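Local structure of methyl-accepting chemotaxis sensory transducer (Anaeromyxobacter dehalogenans, 4K08) at residues Val15-Gly26 and Thr128-Ser139; Trp59-Met67 and Phe93-Arg101. The protein probably senses a small ligand in the periplasm through a PAS-like Cache domain and relays the signal to the chemotaxis machinery. All coordinates share one frame; numbering follows the deposited sequence.

Contact 1 of 2, residues Val15-Gly26 and Thr128-Ser139; sequences VEAAHGLVEHQG and TQYQPWGWVVGS. With ZN (zinc ion), chain B.
The long N-terminal helix of this PAS-like single Cache domain lies along one face of the antiparallel sheet, and V15, A18, H19, V22 and G26 press on the hairpin made by strands 120-130 and 135-142. The helix runs almost parallel to strand 128-130, at 1°, with the short axes 9.1 Å apart. V22 packs against the aromatic side chains of the turn: CG1, placed anti to the backbone N by chi1 of 171°, reaches Y130 CG at 3.5 Å and also touches the rings of W133 and W135. One turn earlier, A18 CB meets V137 CG1. At the upstream end V15 divides its branches between the two strands, CG1 against T128 CG2 and CG2 against S139 CB, the latter tight at 3.5 Å. S139 OG turns to Y52 and the carbonyl of Y57 instead.

H19 provides the polar link. Its NE2 donates to Q129 O at 2.6 Å, a weak bond because the N-H...O angle is just 125°, while T128 OG1 sits over the centre of one imidazole face and E23 CG lies toward the rim of the opposite face. The hairpin turn carries a G1 beta bulge, G134 and W135 both facing Y130, whose O accepts from W133 N and W135 N. Y130 points CE2 at the centre of one W133 face, and W133 also has R40 as a cation-pi partner. On the side of the helix turned from the sheet, H24 NE2 binds a zinc ion at 2.1 Å. Where helix and turn meet, G26 CA approaches Y130 OH to 3.2 Å and W133 CZ2 to 3.8 Å.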
loop_
_atom_site.group_PDB
_atom_site.type_symbol
_atom_site.label_atom_id
_atom_site.label_comp_id
_atom_site.label_asym_id
_atom_site.label_seq_id
_atom_site.Cartn_x
_atom_site.Cartn_y
_atom_site.Cartn_z
ATOM N N VAL A 15 8.807 -0.128 0.012
ATOM C CA VAL A 15 7.700 0.748 -0.262
ATOM C C VAL A 15 8.248 1.995 -0.948
ATOM O O VAL A 15 7.594 2.569 -1.823
ATOM C CB VAL A 15 6.907 1.117 1.006
ATOM C CG1 VAL A 15 6.002 2.302 0.730
ATOM C CG2 VAL A 15 6.116 -0.107 1.511
ATOM N N GLU A 16 9.449 2.420 -0.566
ATOM C CA GLU A 16 10.050 3.563 -1.240
ATOM C C GLU A 16 10.352 3.226 -2.703
ATOM O O GLU A 16 10.242 4.083 -3.580
ATOM C CB GLU A 16 11.311 4.044 -0.510
ATOM C CG GLU A 16 10.997 5.100 0.482
ATOM C CD GLU A 16 10.429 6.354 -0.194
ATOM O OE1 GLU A 16 11.107 6.915 -1.111
ATOM O OE2 GLU A 16 9.303 6.770 0.198
ATOM N N ALA A 17 10.710 1.976 -2.975
ATOM C CA ALA A 17 10.886 1.548 -4.357
ATOM C C ALA A 17 9.584 1.682 -5.130
ATOM O O ALA A 17 9.591 2.148 -6.273
ATOM C CB ALA A 17 11.397 0.116 -4.426
ATOM N N ALA A 18 8.474 1.262 -4.508
ATOM C CA ALA A 18 7.142 1.337 -5.110
ATOM C C ALA A 18 6.767 2.809 -5.324
ATOM O O ALA A 18 6.156 3.159 -6.336
ATOM C CB ALA A 18 6.105 0.654 -4.223
ATOM N N HIS A 19 7.162 3.675 -4.387
ATOM C CA HIS A 19 6.919 5.117 -4.552
ATOM C C HIS A 19 7.677 5.627 -5.806
ATOM O O HIS A 19 7.141 6.382 -6.619
ATOM C CB HIS A 19 7.350 5.889 -3.298
ATOM C CG HIS A 19 6.785 7.278 -3.220
ATOM N ND1 HIS A 19 7.557 8.389 -2.968
ATOM C CD2 HIS A 19 5.513 7.734 -3.362
ATOM C CE1 HIS A 19 6.792 9.467 -2.973
ATOM N NE2 HIS A 19 5.550 9.094 -3.205
ATOM N N GLY A 20 8.915 5.177 -5.978
ATOM C CA GLY A 20 9.713 5.528 -7.141
ATOM C C GLY A 20 9.100 5.119 -8.478
ATOM O O GLY A 20 9.075 5.892 -9.444
ATOM N N LEU A 21 8.634 3.877 -8.541
ATOM C CA LEU A 21 7.947 3.343 -9.703
ATOM C C LEU A 21 6.698 4.164 -10.027
ATOM O O LEU A 21 6.467 4.527 -11.186
ATOM C CB LEU A 21 7.610 1.882 -9.387
ATOM C CG LEU A 21 6.529 0.995 -9.963
ATOM C CD1 LEU A 21 6.628 -0.351 -9.142
ATOM C CD2 LEU A 21 5.148 1.542 -9.913
ATOM N N VAL A 22 5.898 4.472 -9.004
ATOM C CA VAL A 22 4.722 5.311 -9.211
ATOM C C VAL A 22 5.110 6.752 -9.689
ATOM O O VAL A 22 4.565 7.229 -10.713
ATOM C CB VAL A 22 3.802 5.330 -7.971
ATOM C CG1 VAL A 22 2.709 6.398 -8.152
ATOM C CG2 VAL A 22 3.188 3.927 -7.729
ATOM N N GLU A 23 6.062 7.417 -9.018
ATOM C CA GLU A 23 6.469 8.770 -9.449
ATOM C C GLU A 23 6.970 8.746 -10.878
ATOM O O GLU A 23 6.636 9.620 -11.656
ATOM C CB GLU A 23 7.529 9.401 -8.534
ATOM C CG GLU A 23 6.998 9.747 -7.145
ATOM C CD GLU A 23 7.800 10.836 -6.426
ATOM O OE1 GLU A 23 8.936 11.138 -6.868
ATOM O OE2 GLU A 23 7.282 11.387 -5.417
ATOM N N HIS A 24 7.739 7.717 -11.235
ATOM C CA HIS A 24 8.292 7.602 -12.589
ATOM C C HIS A 24 7.213 7.617 -13.661
ATOM O O HIS A 24 7.359 8.293 -14.690
ATOM C CB HIS A 24 9.128 6.319 -12.748
ATOM C CG HIS A 24 9.974 6.310 -13.984
ATOM N ND1 HIS A 24 10.921 7.284 -14.244
ATOM C CD2 HIS A 24 9.994 5.466 -15.047
ATOM C CE1 HIS A 24 11.502 7.027 -15.401
ATOM N NE2 HIS A 24 10.954 5.936 -15.914
ATOM N N GLN A 25 6.133 6.864 -13.429
ATOM C CA GLN A 25 5.007 6.834 -14.369
ATOM C C GLN A 25 4.275 8.190 -14.407
ATOM O O GLN A 25 3.943 8.692 -15.490
ATOM C CB GLN A 25 4.033 5.684 -14.042
ATOM C CG GLN A 25 4.614 4.305 -14.289
ATOM C CD GLN A 25 5.171 4.168 -15.717
ATOM O OE1 GLN A 25 4.530 4.564 -16.701
ATOM N NE2 GLN A 25 6.378 3.630 -15.827
ATOM N N GLY A 26 4.050 8.781 -13.232
ATOM C CA GLY A 26 3.400 10.087 -13.126
ATOM C C GLY A 26 4.141 11.176 -13.894
ATOM O O GLY A 26 3.513 12.035 -14.532
ATOM N N THR A 128 2.822 5.220 1.978
ATOM C CA THR A 128 3.297 6.467 1.402
ATOM C C THR A 128 2.243 6.983 0.428
ATOM O O THR A 128 1.281 6.291 0.144
ATOM C CB THR A 128 4.661 6.279 0.740
ATOM O OG1 THR A 128 5.210 7.574 0.446
ATOM C CG2 THR A 128 4.520 5.439 -0.519
ATOM N N GLN A 129 2.388 8.202 -0.073
ATOM C CA GLN A 129 1.349 8.736 -0.952
ATOM C C GLN A 129 1.951 9.160 -2.272
ATOM O O GLN A 129 3.150 9.475 -2.359
ATOM C CB GLN A 129 0.642 9.949 -0.311
ATOM C CG GLN A 129 1.553 11.141 -0.210
ATOM C CD GLN A 129 0.908 12.344 0.468
ATOM O OE1 GLN A 129 -0.330 12.409 0.664
ATOM N NE2 GLN A 129 1.747 13.319 0.816
ATOM N N TYR A 130 1.106 9.175 -3.295
ATOM C CA TYR A 130 1.427 9.881 -4.533
ATOM C C TYR A 130 0.296 10.887 -4.757
ATOM O O TYR A 130 -0.797 10.524 -5.196
ATOM C CB TYR A 130 1.618 8.889 -5.716
ATOM C CG TYR A 130 1.973 9.630 -6.984
ATOM C CD1 TYR A 130 3.141 10.407 -7.057
ATOM C CD2 TYR A 130 1.119 9.625 -8.082
ATOM C CE1 TYR A 130 3.465 11.138 -8.209
ATOM C CE2 TYR A 130 1.431 10.355 -9.244
ATOM C CZ TYR A 130 2.606 11.106 -9.297
ATOM O OH TYR A 130 2.923 11.816 -10.454
ATOM N N GLN A 131 0.522 12.148 -4.400
ATOM C CA GLN A 131 -0.591 13.095 -4.286
ATOM C C GLN A 131 -1.283 13.402 -5.607
ATOM O O GLN A 131 -2.510 13.539 -5.645
ATOM C CB GLN A 131 -0.142 14.414 -3.637
ATOM C CG GLN A 131 -0.052 14.323 -2.129
ATOM C CD GLN A 131 -0.257 15.668 -1.460
ATOM O OE1 GLN A 131 0.545 16.586 -1.642
ATOM N NE2 GLN A 131 -1.354 15.804 -0.703
ATOM N N PRO A 132 -0.524 13.502 -6.703
ATOM C CA PRO A 132 -1.277 13.913 -7.899
ATOM C C PRO A 132 -2.415 12.933 -8.256
ATOM O O PRO A 132 -3.322 13.348 -8.972
ATOM C CB PRO A 132 -0.202 13.957 -9.012
ATOM C CG PRO A 132 1.109 14.200 -8.274
ATOM C CD PRO A 132 0.930 13.467 -6.918
ATOM N N TRP A 133 -2.392 11.677 -7.779
ATOM C CA TRP A 133 -3.458 10.743 -8.128
ATOM C C TRP A 133 -4.309 10.386 -6.922
ATOM O O TRP A 133 -5.256 9.589 -7.029
ATOM C CB TRP A 133 -2.875 9.437 -8.705
ATOM C CG TRP A 133 -2.207 9.610 -10.056
ATOM C CD1 TRP A 133 -2.341 10.674 -10.926
ATOM C CD2 TRP A 133 -1.304 8.682 -10.679
ATOM N NE1 TRP A 133 -1.558 10.460 -12.053
ATOM C CE2 TRP A 133 -0.923 9.243 -11.933
ATOM C CE3 TRP A 133 -0.776 7.426 -10.294
ATOM C CZ2 TRP A 133 -0.044 8.594 -12.814
ATOM C CZ3 TRP A 133 0.110 6.774 -11.171
ATOM C CH2 TRP A 133 0.481 7.380 -12.424
ATOM N N GLY A 134 -3.972 10.962 -5.776
ATOM C CA GLY A 134 -4.701 10.678 -4.547
ATOM C C GLY A 134 -4.490 9.215 -4.130
ATOM O O GLY A 134 -5.410 8.585 -3.592
ATOM N N TRP A 135 -3.305 8.656 -4.411
ATOM C CA TRP A 135 -2.998 7.264 -4.050
ATOM C C TRP A 135 -2.251 7.125 -2.720
ATOM O O TRP A 135 -1.415 7.969 -2.366
ATOM C CB TRP A 135 -2.106 6.611 -5.121
ATOM C CG TRP A 135 -2.851 6.208 -6.319
ATOM C CD1 TRP A 135 -4.163 6.461 -6.599
ATOM C CD2 TRP A 135 -2.347 5.443 -7.394
ATOM N NE1 TRP A 135 -4.501 5.905 -7.809
ATOM C CE2 TRP A 135 -3.400 5.260 -8.310
ATOM C CE3 TRP A 135 -1.095 4.860 -7.664
ATOM C CZ2 TRP A 135 -3.237 4.538 -9.510
ATOM C CZ3 TRP A 135 -0.934 4.150 -8.840
ATOM C CH2 TRP A 135 -1.998 4.007 -9.757
ATOM N N VAL A 136 -2.518 6.019 -2.035
ATOM C CA VAL A 136 -1.692 5.577 -0.926
ATOM C C VAL A 136 -1.102 4.243 -1.359
ATOM O O VAL A 136 -1.849 3.385 -1.796
ATOM C CB VAL A 136 -2.538 5.362 0.354
ATOM C CG1 VAL A 136 -1.682 4.730 1.509
ATOM C CG2 VAL A 136 -3.168 6.710 0.789
ATOM N N VAL A 137 0.211 4.080 -1.269
ATOM C CA VAL A 137 0.859 2.809 -1.654
ATOM C C VAL A 137 1.486 2.209 -0.393
ATOM O O VAL A 137 2.113 2.945 0.395
ATOM C CB VAL A 137 1.964 3.047 -2.722
ATOM C CG1 VAL A 137 2.520 1.705 -3.236
ATOM C CG2 VAL A 137 1.395 3.892 -3.871
ATOM N N GLY A 138 1.275 0.915 -0.151
ATOM C CA GLY A 138 1.708 0.329 1.112
ATOM C C GLY A 138 2.261 -1.074 0.951
ATOM O O GLY A 138 2.013 -1.742 -0.068
ATOM N N SER A 139 3.017 -1.508 1.960
ATOM C CA SER A 139 3.432 -2.906 2.098
ATOM C C SER A 139 3.739 -3.093 3.575
ATOM O O SER A 139 4.072 -2.115 4.256
ATOM C CB SER A 139 4.679 -3.237 1.247
ATOM O OG SER A 139 4.974 -4.627 1.302
HETATM ZN ZN ZN B . 12.291 5.002 -17.180
HETATM O O HOH W 1 12.224 6.897 -18.727
#

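Contact 2 of 2, residues Trp59-Met67 and Phe93-Arg101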
loop_
_atom_site.group_PDB
_atom_site.type_symbol
_atom_site.label_atom_id
_atom_site.label_comp_id
_atom_site.label_asym_id
_atom_site.label_seq_id
_atom_site.Cartn_x
_atom_site.Cartn_y
_atom_site.Cartn_z
ATOM N N TRP A 59 -0.139 -2.875 -2.002
ATOM C CA TRP A 59 -1.499 -2.584 -2.427
ATOM C C TRP A 59 -1.594 -1.078 -2.639
ATOM O O TRP A 59 -0.741 -0.321 -2.202
ATOM C CB TRP A 59 -2.558 -2.990 -1.347
ATOM C CG TRP A 59 -2.524 -2.020 -0.151
ATOM C CD1 TRP A 59 -3.254 -0.831 0.004
ATOM C CD2 TRP A 59 -1.688 -2.119 1.015
ATOM N NE1 TRP A 59 -2.936 -0.234 1.211
ATOM C CE2 TRP A 59 -1.952 -0.958 1.829
ATOM C CE3 TRP A 59 -0.738 -3.050 1.455
ATOM C CZ2 TRP A 59 -1.314 -0.735 3.055
ATOM C CZ3 TRP A 59 -0.092 -2.824 2.720
ATOM C CH2 TRP A 59 -0.388 -1.675 3.490
ATOM N N VAL A 60 -2.654 -0.647 -3.308
ATOM C CA VAL A 60 -2.892 0.753 -3.512
ATOM C C VAL A 60 -4.327 1.052 -3.100
ATOM O O VAL A 60 -5.262 0.365 -3.529
ATOM C CB VAL A 60 -2.713 1.154 -5.003
ATOM C CG1 VAL A 60 -3.063 2.677 -5.161
ATOM C CG2 VAL A 60 -1.283 0.816 -5.504
ATOM N N ASN A 61 -4.513 2.070 -2.268
ATOM C CA ASN A 61 -5.856 2.596 -2.064
ATOM C C ASN A 61 -5.862 4.110 -2.266
ATOM O O ASN A 61 -4.798 4.703 -2.324
ATOM C CB ASN A 61 -6.449 2.193 -0.693
ATOM C CG ASN A 61 -5.683 2.783 0.494
ATOM O OD1 ASN A 61 -4.769 2.151 1.042
ATOM N ND2 ASN A 61 -6.073 3.990 0.911
ATOM N N ASP A 62 -7.047 4.715 -2.380
ATOM C CA ASP A 62 -7.111 6.187 -2.544
ATOM C C ASP A 62 -7.563 6.838 -1.250
ATOM O O ASP A 62 -7.622 6.172 -0.187
ATOM C CB ASP A 62 -8.005 6.658 -3.723
ATOM C CG ASP A 62 -9.502 6.344 -3.531
ATOM O OD1 ASP A 62 -10.009 6.151 -2.383
ATOM O OD2 ASP A 62 -10.192 6.274 -4.579
ATOM N N LEU A 63 -7.870 8.133 -1.325
ATOM C CA LEU A 63 -8.055 8.918 -0.105
ATOM C C LEU A 63 -9.467 8.878 0.468
ATOM O O LEU A 63 -9.686 9.338 1.583
ATOM C CB LEU A 63 -7.597 10.376 -0.346
ATOM C CG LEU A 63 -6.100 10.465 -0.723
ATOM C CD1 LEU A 63 -5.730 11.907 -1.039
ATOM C CD2 LEU A 63 -5.190 9.894 0.366
ATOM N N GLU A 64 -10.418 8.305 -0.266
ATOM C CA GLU A 64 -11.791 8.193 0.222
ATOM C C GLU A 64 -11.911 7.608 1.661
ATOM O O GLU A 64 -12.609 8.197 2.475
ATOM C CB GLU A 64 -12.677 7.434 -0.788
ATOM C CG GLU A 64 -14.189 7.488 -0.468
ATOM C CD GLU A 64 -15.057 6.831 -1.545
ATOM O OE1 GLU A 64 -14.561 6.604 -2.688
ATOM O OE2 GLU A 64 -16.228 6.518 -1.243
ATOM N N PRO A 65 -11.228 6.474 1.997
ATOM C CA PRO A 65 -10.389 5.545 1.204
ATOM C C PRO A 65 -11.210 4.511 0.476
ATOM O O PRO A 65 -12.197 4.017 0.994
ATOM C CB PRO A 65 -9.495 4.845 2.242
ATOM C CG PRO A 65 -10.358 4.822 3.561
ATOM C CD PRO A 65 -11.278 6.123 3.440
ATOM N N ARG A 66 -10.779 4.190 -0.746
ATOM C CA ARG A 66 -11.407 3.181 -1.552
ATOM C C ARG A 66 -10.256 2.337 -2.174
ATOM O O ARG A 66 -9.202 2.890 -2.516
ATOM C CB ARG A 66 -12.270 3.830 -2.652
ATOM C CG ARG A 66 -13.023 2.848 -3.619
ATOM C CD ARG A 66 -14.101 3.645 -4.504
ATOM N NE ARG A 66 -15.185 4.220 -3.678
ATOM C CZ ARG A 66 -16.340 3.604 -3.431
ATOM N NH1 ARG A 66 -16.575 2.391 -3.927
ATOM N NH2 ARG A 66 -17.294 4.201 -2.700
HETATM N N MSE A 67 -10.454 1.029 -2.290
HETATM C CA MSE A 67 -9.358 0.174 -2.782
HETATM C C MSE A 67 -9.201 0.415 -4.304
HETATM O O MSE A 67 -10.189 0.359 -5.061
HETATM C CB MSE A 67 -9.615 -1.302 -2.540
HETATM C CG MSE A 67 -8.393 -2.160 -2.893
HETATM SE SE MSE A 67 -6.912 -1.824 -1.615
HETATM C CE MSE A 67 -7.537 -2.804 -0.073
ATOM N N PHE A 93 -7.566 1.493 7.150
ATOM C CA PHE A 93 -7.410 2.288 5.894
ATOM C C PHE A 93 -7.631 3.773 6.184
ATOM O O PHE A 93 -6.865 4.619 5.710
ATOM C CB PHE A 93 -8.339 1.784 4.779
ATOM C CG PHE A 93 -7.975 0.414 4.287
ATOM C CD1 PHE A 93 -6.856 0.232 3.467
ATOM C CD2 PHE A 93 -8.714 -0.703 4.677
ATOM C CE1 PHE A 93 -6.476 -1.058 3.028
ATOM C CE2 PHE A 93 -8.356 -2.006 4.242
ATOM C CZ PHE A 93 -7.221 -2.172 3.396
ATOM N N GLN A 94 -8.615 4.079 7.046
ATOM C CA GLN A 94 -8.763 5.458 7.504
ATOM C C GLN A 94 -7.433 5.892 8.148
ATOM O O GLN A 94 -6.974 7.005 7.896
ATOM C CB GLN A 94 -10.002 5.656 8.435
ATOM C CG GLN A 94 -11.186 6.353 7.655
ATOM C CD GLN A 94 -12.572 5.883 8.152
ATOM O OE1 GLN A 94 -13.133 4.866 7.646
ATOM N NE2 GLN A 94 -13.103 6.580 9.186
ATOM N N GLU A 95 -6.797 5.006 8.919
ATOM C CA GLU A 95 -5.549 5.393 9.576
ATOM C C GLU A 95 -4.398 5.593 8.573
ATOM O O GLU A 95 -3.545 6.454 8.771
ATOM C CB GLU A 95 -5.181 4.407 10.694
ATOM C CG GLU A 95 -6.077 4.528 11.934
ATOM C CD GLU A 95 -6.034 5.924 12.569
ATOM O OE1 GLU A 95 -4.936 6.320 13.026
ATOM O OE2 GLU A 95 -7.081 6.629 12.589
ATOM N N PHE A 96 -4.374 4.822 7.488
ATOM C CA PHE A 96 -3.398 5.077 6.413
ATOM C C PHE A 96 -3.580 6.488 5.837
ATOM O O PHE A 96 -2.618 7.209 5.604
ATOM C CB PHE A 96 -3.566 4.102 5.241
ATOM C CG PHE A 96 -3.340 2.655 5.594
ATOM C CD1 PHE A 96 -2.634 2.291 6.729
ATOM C CD2 PHE A 96 -3.798 1.648 4.739
ATOM C CE1 PHE A 96 -2.430 0.945 7.030
ATOM C CE2 PHE A 96 -3.604 0.298 5.044
ATOM C CZ PHE A 96 -2.908 -0.048 6.181
ATOM N N VAL A 97 -4.829 6.828 5.544
ATOM C CA VAL A 97 -5.129 8.100 4.884
ATOM C C VAL A 97 -4.767 9.254 5.823
ATOM O O VAL A 97 -4.166 10.234 5.375
ATOM C CB VAL A 97 -6.616 8.181 4.387
ATOM C CG1 VAL A 97 -7.069 9.685 4.054
ATOM C CG2 VAL A 97 -6.808 7.234 3.226
ATOM N N ARG A 98 -5.091 9.120 7.118
ATOM C CA ARG A 98 -4.727 10.154 8.108
ATOM C C ARG A 98 -3.218 10.305 8.226
ATOM O O ARG A 98 -2.704 11.401 8.298
ATOM C CB ARG A 98 -5.300 9.846 9.499
ATOM C CG ARG A 98 -6.799 10.065 9.641
ATOM C CD ARG A 98 -7.199 10.117 11.137
ATOM N NE ARG A 98 -8.031 8.979 11.522
ATOM C CZ ARG A 98 -9.258 8.758 11.027
ATOM N NH1 ARG A 98 -9.962 7.667 11.420
ATOM N NH2 ARG A 98 -9.777 9.621 10.114
ATOM N N THR A 99 -2.510 9.186 8.222
ATOM C CA THR A 99 -1.058 9.190 8.337
ATOM C C THR A 99 -0.396 9.870 7.144
ATOM O O THR A 99 0.540 10.649 7.321
ATOM C CB THR A 99 -0.525 7.739 8.399
ATOM O OG1 THR A 99 -1.116 7.082 9.524
ATOM C CG2 THR A 99 1.000 7.708 8.507
ATOM N N VAL A 100 -0.818 9.551 5.917
ATOM C CA VAL A 100 -0.143 10.157 4.776
ATOM C C VAL A 100 -0.636 11.617 4.631
ATOM O O VAL A 100 0.157 12.479 4.286
ATOM C CB VAL A 100 -0.307 9.416 3.421
ATOM C CG1 VAL A 100 0.109 7.861 3.542
ATOM C CG2 VAL A 100 -1.705 9.597 2.871
ATOM N N ARG A 101 -1.924 11.876 4.875
ATOM C CA ARG A 101 -2.451 13.247 4.739
ATOM C C ARG A 101 -1.811 14.156 5.787
ATOM O O ARG A 101 -1.616 15.341 5.546
ATOM C CB ARG A 101 -3.992 13.307 4.856
ATOM C CG ARG A 101 -4.759 13.239 3.517
ATOM C CD ARG A 101 -6.153 13.949 3.575
ATOM N NE ARG A 101 -7.212 13.160 4.234
ATOM C CZ ARG A 101 -8.338 12.732 3.643
ATOM N NH1 ARG A 101 -9.225 12.022 4.341
ATOM N NH2 ARG A 101 -8.599 13.011 2.363
#
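An aromatic cluster of W59, F93 and F96 joins strand 59-62 of the Cache-domain sheet to helix 92-103, which crosses that strand at -77° with the short axes 9.7 Å apart. F93 directs its edge toward the face of the W59 five-membered ring in an offset edge-to-face pair, the planes at 89°. F96 is tilted 29° from the indole and displaced along it, with little face-on overlap, and they meet chiefly at W59 CZ2 and F96 CE2, 3.2 Å apart. An acetate ion, probably from the crystallisation liquor, lies about 4 Å from the W59 side chain and may mark a small pocket.

Apolar contacts continue along the 59-67 segment. P65, which follows a cis peptide bond, sets CG against F93 CB and CB against V97 CG2, while L63 CD2 meets V97 CG1 at 4.1 Å. The selenomethionine M67, bent at chi2 and chi3, brings CE to 3.5 Å from F93 CZ.

No hydrogen bond joins the two segments; several side-chain bonds instead shape the 59-67 segment. D62 OD1 takes E64 N in an Asx turn, and R66 grips the E64 carboxylate side-on through NE and NH2. The N61 amide is held by two bonds: ND2 donates to D62 O, and N61 OD1, at the edge of both phenylalanine rings, receives W59 NE1 in the indole plane at 3.0 Å.

From the N terminus, the chain first runs through helix 5-30, whose 15-26 portion meets a hairpin more than a hundred residues further on. Helix 36-49 follows, then strand 59-62, and after 25 intervening residues the helical segment 93-101 returns to segment 59-67, closing the smaller loop of contact 2. Strands 105-113 and 120-130 come next, and the 128-139 hairpin completes contact 1, so the smaller loop falls wholly within the larger. The two meet in the sheet, where strand 135-142 pairs with strand 59-62: V136 N lies 2.6 Å from N61 O. Together they tie the N-terminal helix and helix 92-103 to one antiparallel sheet.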